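Local coordinates for protein structure-specific endonuclease subunit slx1 (Schizosaccharomyces pombe, PDB 4ZDT) that serves as the catalytic subunit of the slx1-slx4 endonuclease, cutting branched DNA near junctions during repair and recombination, this chain being its zinc-binding RING finger domain, at residues Leu41-Glu44 / Cys45-Leu48; Met53-Lys56 / Cys57-Val60. All coordinates share one frame; numbering follows the deposited sequence.

Interaction 1 of 2, residues Leu41-Glu44 / Cys45-Leu48; sequences LTEE and CQVL
Gln46 NE2 donates to Glu43 OE2 at 2.8 Å with an almost straight N-H...O angle of 172°, linking the side chains at the two ends of the type I beta turn from Glu43 to Gln46. The turn lies in the loop between helix 33-40 and strand 51-53 of the RING domain. The carboxylate oxygen sits close to the amide plane of the glutamine, but the amide meets OE2 on its anti side and tilted from the carboxylate plane, the two flat groups being turned 37° against each other. Glu43 CG stands between its own backbone N and carbonyl carbon (chi1 47°), and from there the extended chain runs alongside Cys45 until OE2 lies 3.2 Å from Cys45 SG. Gln46 CG lies 3.3 Å from Glu43 CG, and the bend at chi2 of the glutamine turns its amide so that NE2 faces OE2. The main chain is closed by Gln46 N bonding to Glu43 O at 3.1 Å. An alanine in place of Gln46 would probably leave the Glu43 carboxylate without its amide partner and able to swing away from the turn, while the backbone bond could persist. Slx4 covers this loop: Lys17 of the slx4 chain bonds to the carbonyl oxygens of Glu44 and Gln46, and Gln14 NE2 of the slx4 chain hydrogen-bonds to Glu44 OE1. Leu41, the first residue beyond the helix, reaches across from the start of the loop, its CD2 3.9 Å from Gln46 CB and its CD1 3.3 Å from Gln46 O.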
ATOM      1  N   LEU A  41      -6.013   2.792  -6.615  1.00 30.96           N
ATOM      2  CA  LEU A  41      -5.495   1.678  -7.434  1.00 32.73           C
ATOM      3  C   LEU A  41      -6.358   1.374  -8.670  1.00 34.50           C
ATOM      4  O   LEU A  41      -7.582   1.371  -8.580  1.00 35.13           O
ATOM      5  CB  LEU A  41      -5.303   0.405  -6.566  1.00 32.39           C
ATOM      6  CG  LEU A  41      -4.254   0.509  -5.446  1.00 32.28           C
ATOM      7  CD1 LEU A  41      -4.166  -0.754  -4.615  1.00 33.94           C
ATOM      8  CD2 LEU A  41      -2.874   0.893  -5.962  1.00 31.77           C
ATOM      9  N   THR A  42      -5.717   1.114  -9.809  1.00 36.84           N
ATOM     10  CA  THR A  42      -6.437   0.891 -11.076  1.00 39.14           C
ATOM     11  C   THR A  42      -6.480  -0.579 -11.534  1.00 39.78           C
ATOM     12  O   THR A  42      -7.279  -0.944 -12.401  1.00 40.65           O
ATOM     13  CB  THR A  42      -5.921   1.822 -12.211  1.00 39.21           C
ATOM     14  OG1 THR A  42      -4.493   1.733 -12.310  1.00 41.17           O
ATOM     15  CG2 THR A  42      -6.294   3.281 -11.920  1.00 41.13           C
ATOM     16  N   GLU A  43      -5.637  -1.419 -10.937  1.00 39.91           N
ATOM     17  CA  GLU A  43      -5.598  -2.855 -11.264  1.00 40.06           C
ATOM     18  C   GLU A  43      -5.243  -3.699 -10.035  1.00 39.49           C
ATOM     19  O   GLU A  43      -4.564  -3.226  -9.116  1.00 38.88           O
ATOM     20  CB  GLU A  43      -4.645  -3.129 -12.440  1.00 40.82           C
ATOM     21  CG  GLU A  43      -3.290  -2.451 -12.320  1.00 43.42           C
ATOM     22  CD  GLU A  43      -2.361  -2.726 -13.495  1.00 48.57           C
ATOM     23  OE1 GLU A  43      -2.822  -2.617 -14.657  1.00 51.58           O
ATOM     24  OE2 GLU A  43      -1.161  -3.026 -13.263  1.00 50.74           O
ATOM     25  N   GLU A  44      -5.709  -4.946 -10.020  1.00 38.67           N
ATOM     26  CA  GLU A  44      -5.635  -5.765  -8.811  1.00 37.95           C
ATOM     27  C   GLU A  44      -4.234  -6.188  -8.382  1.00 36.34           C
ATOM     28  O   GLU A  44      -4.012  -6.482  -7.206  1.00 35.54           O
ATOM     29  CB  GLU A  44      -6.579  -6.966  -8.892  1.00 39.06           C
ATOM     30  CG  GLU A  44      -8.060  -6.609  -8.612  1.00 42.37           C
ATOM     31  CD  GLU A  44      -8.349  -6.105  -7.177  1.00 47.49           C
ATOM     32  OE1 GLU A  44      -7.437  -6.082  -6.310  1.00 49.11           O
ATOM     33  OE2 GLU A  44      -9.519  -5.728  -6.913  1.00 49.16           O
ATOM     34  N   CYS A  45      -3.289  -6.185  -9.318  1.00 34.26           N
ATOM     35  CA  CYS A  45      -1.907  -6.505  -8.995  1.00 32.91           C
ATOM     36  C   CYS A  45      -1.173  -5.347  -8.296  1.00 31.60           C
ATOM     37  O   CYS A  45      -0.169  -5.562  -7.629  1.00 30.87           O
ATOM     38  CB  CYS A  45      -1.172  -6.932 -10.264  1.00 34.04           C
ATOM     39  SG  CYS A  45      -1.345  -5.716 -11.606  0.60 34.94           S
ATOM     40  N   GLN A  46      -1.669  -4.118  -8.447  1.00 30.20           N
ATOM     41  CA  GLN A  46      -0.981  -2.945  -7.888  1.00 29.24           C
ATOM     42  C   GLN A  46      -1.143  -2.830  -6.379  1.00 27.50           C
ATOM     43  O   GLN A  46      -2.214  -3.135  -5.836  1.00 27.06           O
ATOM     44  CB  GLN A  46      -1.468  -1.647  -8.551  1.00 30.09           C
ATOM     45  CG  GLN A  46      -1.135  -1.518 -10.063  1.00 34.43           C
ATOM     46  CD  GLN A  46       0.368  -1.390 -10.410  1.00 39.87           C
ATOM     47  OE1 GLN A  46       1.164  -0.796  -9.669  1.00 42.78           O
ATOM     48  NE2 GLN A  46       0.741  -1.923 -11.576  1.00 41.83           N
ATOM     49  N   VAL A  47      -0.080  -2.372  -5.717  1.00 25.67           N
ATOM     50  CA  VAL A  47      -0.083  -2.141  -4.272  1.00 24.53           C
ATOM     51  C   VAL A  47       0.290  -0.689  -3.880  1.00 24.31           C
ATOM     52  O   VAL A  47      -0.109  -0.207  -2.811  1.00 23.27           O
ATOM     53  CB  VAL A  47       0.813  -3.165  -3.498  1.00 24.24           C
ATOM     54  CG1 VAL A  47       0.141  -4.583  -3.453  1.00 23.56           C
ATOM     55  CG2 VAL A  47       2.239  -3.260  -4.083  1.00 23.67           C
ATOM     56  N   LEU A  48       1.036  -0.011  -4.750  1.00 23.57           N
ATOM     57  CA  LEU A  48       1.528   1.344  -4.484  1.00 22.95           C
ATOM     58  C   LEU A  48       0.936   2.338  -5.484  1.00 22.86           C
ATOM     59  O   LEU A  48       1.264   2.297  -6.670  1.00 22.36           O
ATOM     60  CB  LEU A  48       3.057   1.375  -4.571  1.00 23.37           C
ATOM     61  CG  LEU A  48       3.796   2.709  -4.364  1.00 23.97           C
ATOM     62  CD1 LEU A  48       3.470   3.310  -3.009  1.00 24.16           C
ATOM     63  CD2 LEU A  48       5.285   2.442  -4.450  1.00 25.37           C
TER

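Interaction 2 of 2, residues Met53-Lys56 / Cys57-Val60. With ZN (zinc ion), chain F.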
ATOM      1  N   MET A  53      -6.941  11.297  -7.454  1.00 25.43           N
ATOM      2  CA  MET A  53      -7.741  12.494  -7.266  1.00 26.31           C
ATOM      3  C   MET A  53      -8.275  12.526  -5.839  1.00 26.34           C
ATOM      4  O   MET A  53      -8.934  11.584  -5.405  1.00 25.99           O
ATOM      5  CB  MET A  53      -8.912  12.506  -8.240  1.00 27.06           C
ATOM      6  CG  MET A  53      -9.773  13.770  -8.114  1.00 29.21           C
ATOM      7  SD  MET A  53     -11.240  13.723  -9.149  1.00 34.56           S
ATOM      8  CE  MET A  53     -10.564  14.273 -10.717  1.00 34.23           C
ATOM      9  N   CYS A  54      -7.984  13.594  -5.108  1.00 26.11           N
ATOM     10  CA  CYS A  54      -8.594  13.786  -3.801  1.00 27.37           C
ATOM     11  C   CYS A  54     -10.118  13.884  -3.982  1.00 28.80           C
ATOM     12  O   CYS A  54     -10.605  14.700  -4.768  1.00 29.28           O
ATOM     13  CB  CYS A  54      -8.065  15.051  -3.133  1.00 26.76           C
ATOM     14  SG  CYS A  54      -8.828  15.374  -1.509  1.00 25.66           S
ATOM     15  N   THR A  55     -10.870  13.061  -3.268  1.00 30.69           N
ATOM     16  CA  THR A  55     -12.321  13.026  -3.499  1.00 33.43           C
ATOM     17  C   THR A  55     -13.047  14.301  -3.022  1.00 33.39           C
ATOM     18  O   THR A  55     -14.156  14.611  -3.488  1.00 34.57           O
ATOM     19  CB  THR A  55     -12.974  11.752  -2.926  1.00 33.21           C
ATOM     20  OG1 THR A  55     -14.249  11.571  -3.542  1.00 38.20           O
ATOM     21  CG2 THR A  55     -13.154  11.850  -1.429  1.00 34.49           C
ATOM     22  N   LYS A  56     -12.406  15.031  -2.117  1.00 33.06           N
ATOM     23  CA  LYS A  56     -12.981  16.239  -1.542  1.00 32.61           C
ATOM     24  C   LYS A  56     -12.686  17.457  -2.451  1.00 32.12           C
ATOM     25  O   LYS A  56     -13.619  18.031  -3.017  1.00 31.47           O
ATOM     26  CB  LYS A  56     -12.520  16.409  -0.079  1.00 32.64           C
ATOM     27  CG  LYS A  56     -13.251  17.524   0.714  1.00 34.86           C
ATOM     28  CD  LYS A  56     -12.689  17.730   2.135  1.00 34.98           C
ATOM     29  CE  LYS A  56     -13.487  18.815   2.914  1.00 35.76           C
ATOM     30  NZ  LYS A  56     -12.924  19.104   4.269  1.00 34.52           N
ATOM     31  N   CYS A  57     -11.408  17.807  -2.660  1.00 30.83           N
ATOM     32  CA  CYS A  57     -11.067  18.984  -3.489  1.00 29.82           C
ATOM     33  C   CYS A  57     -10.900  18.734  -5.002  1.00 30.06           C
ATOM     34  O   CYS A  57     -10.805  19.687  -5.781  1.00 30.03           O
ATOM     35  CB  CYS A  57      -9.819  19.683  -2.947  1.00 29.89           C
ATOM     36  SG  CYS A  57      -8.287  18.709  -3.229  1.00 25.58           S
ATOM     37  N   LYS A  58     -10.856  17.468  -5.414  1.00 29.79           N
ATOM     38  CA  LYS A  58     -10.673  17.090  -6.836  1.00 29.48           C
ATOM     39  C   LYS A  58      -9.308  17.391  -7.442  1.00 28.59           C
ATOM     40  O   LYS A  58      -9.151  17.261  -8.649  1.00 29.52           O
ATOM     41  CB  LYS A  58     -11.763  17.695  -7.763  1.00 30.39           C
ATOM     42  CG  LYS A  58     -13.192  17.602  -7.243  1.00 32.05           C
ATOM     43  CD  LYS A  58     -13.623  16.170  -6.964  1.00 33.35           C
ATOM     44  CE  LYS A  58     -15.108  16.135  -6.621  1.00 35.44           C
ATOM     45  NZ  LYS A  58     -15.511  14.788  -6.154  1.00 37.55           N
ATOM     46  N   ARG A  59      -8.322  17.807  -6.652  1.00 26.88           N
ATOM     47  CA  ARG A  59      -6.965  17.955  -7.201  1.00 25.41           C
ATOM     48  C   ARG A  59      -6.391  16.558  -7.478  1.00 25.20           C
ATOM     49  O   ARG A  59      -6.743  15.602  -6.785  1.00 23.65           O
ATOM     50  CB  ARG A  59      -6.047  18.692  -6.231  1.00 25.42           C
ATOM     51  CG  ARG A  59      -6.390  20.179  -5.981  1.00 24.02           C
ATOM     52  CD  ARG A  59      -5.480  20.704  -4.870  1.00 22.00           C
ATOM     53  NE  ARG A  59      -5.592  22.142  -4.581  1.00 23.03           N
ATOM     54  CZ  ARG A  59      -6.325  22.659  -3.600  1.00 24.98           C
ATOM     55  NH1 ARG A  59      -7.074  21.867  -2.815  1.00 23.94           N
ATOM     56  NH2 ARG A  59      -6.329  23.976  -3.405  1.00 25.29           N
ATOM     57  N   VAL A  60      -5.526  16.438  -8.491  1.00 24.66           N
ATOM     58  CA  VAL A  60      -4.890  15.138  -8.794  1.00 24.17           C
ATOM     59  C   VAL A  60      -3.443  15.226  -8.391  1.00 23.76           C
ATOM     60  O   VAL A  60      -2.655  15.967  -9.005  1.00 24.10           O
ATOM     61  CB  VAL A  60      -5.017  14.755 -10.288  1.00 23.92           C
ATOM     62  CG1 VAL A  60      -4.276  13.452 -10.576  1.00 24.90           C
ATOM     63  CG2 VAL A  60      -6.487  14.607 -10.663  1.00 24.49           C
TER
HETATM   64 ZN    ZN F 302      -8.034  17.575  -1.226  1.00 32.57          ZN
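Cys54 and Cys57 turn their sulfurs to one zinc ion from the two limbs of a tight CxxC turn, a zinc knuckle of the RING finger. Cys54 SG, anti to its own nitrogen (chi1 178°), binds the zinc at 2.4 Å; Cys57 SG, set between its backbone N and carbonyl carbon (chi1 71°), binds the same zinc ion at a closely similar distance. Cys22 and Cys27 complete the site. Cys57 SG also accepts bonds from Arg59 N and from Arg59 NH1, the latter at 3.4 Å and tilted a little from the guanidinium plane; these donors would probably ease the negative charge of the thiolate. The same guanidinium forms a salt bridge with Asp26 through NH2. Cys54 O receives Lys58 N, and the lysine side chain turns back and NZ reaches Thr55 O at 3.0 Å. Met53 lies obliquely across Lys58, with CG 3.6 Å from Lys58 O and SD 4.1 Å from Lys58 CD. Met53 CB meets Val60 CG2 at 4.0 Å, both side chains rising from the same face of the sheet. Next to them Cys54 N bonds to Arg59 O at 2.9 Å. Met53 and Val60 form an antiparallel non-hydrogen-bonded pair, so the knuckle is the hairpin turn joining strand 51-53 to strand 60-62, and its cysteines tie that hairpin to the residues between strands 20-21 and 30-31.

Both interactions are local turns at the surface of one RING domain, met in series along the chain, with centres about 19 Å apart and nearest atoms about 9 Å apart. The chain passes from one to the other through the end of the loop and strand 51-53: residues 41-48 belong to the loop leading from helix 33-40 toward it, while residues 53-60 start at its last residue and turn back into strand 60-62. Their chemistry differs accordingly. Interaction 1 carries no metal and relies on a carboxylate-amide bond and a turn bond, with the slx4 chain packed and hydrogen-bonded against it. Interaction 2 is organised round zinc and thiolates within slx1 itself, and no other chain of the assembly touches it.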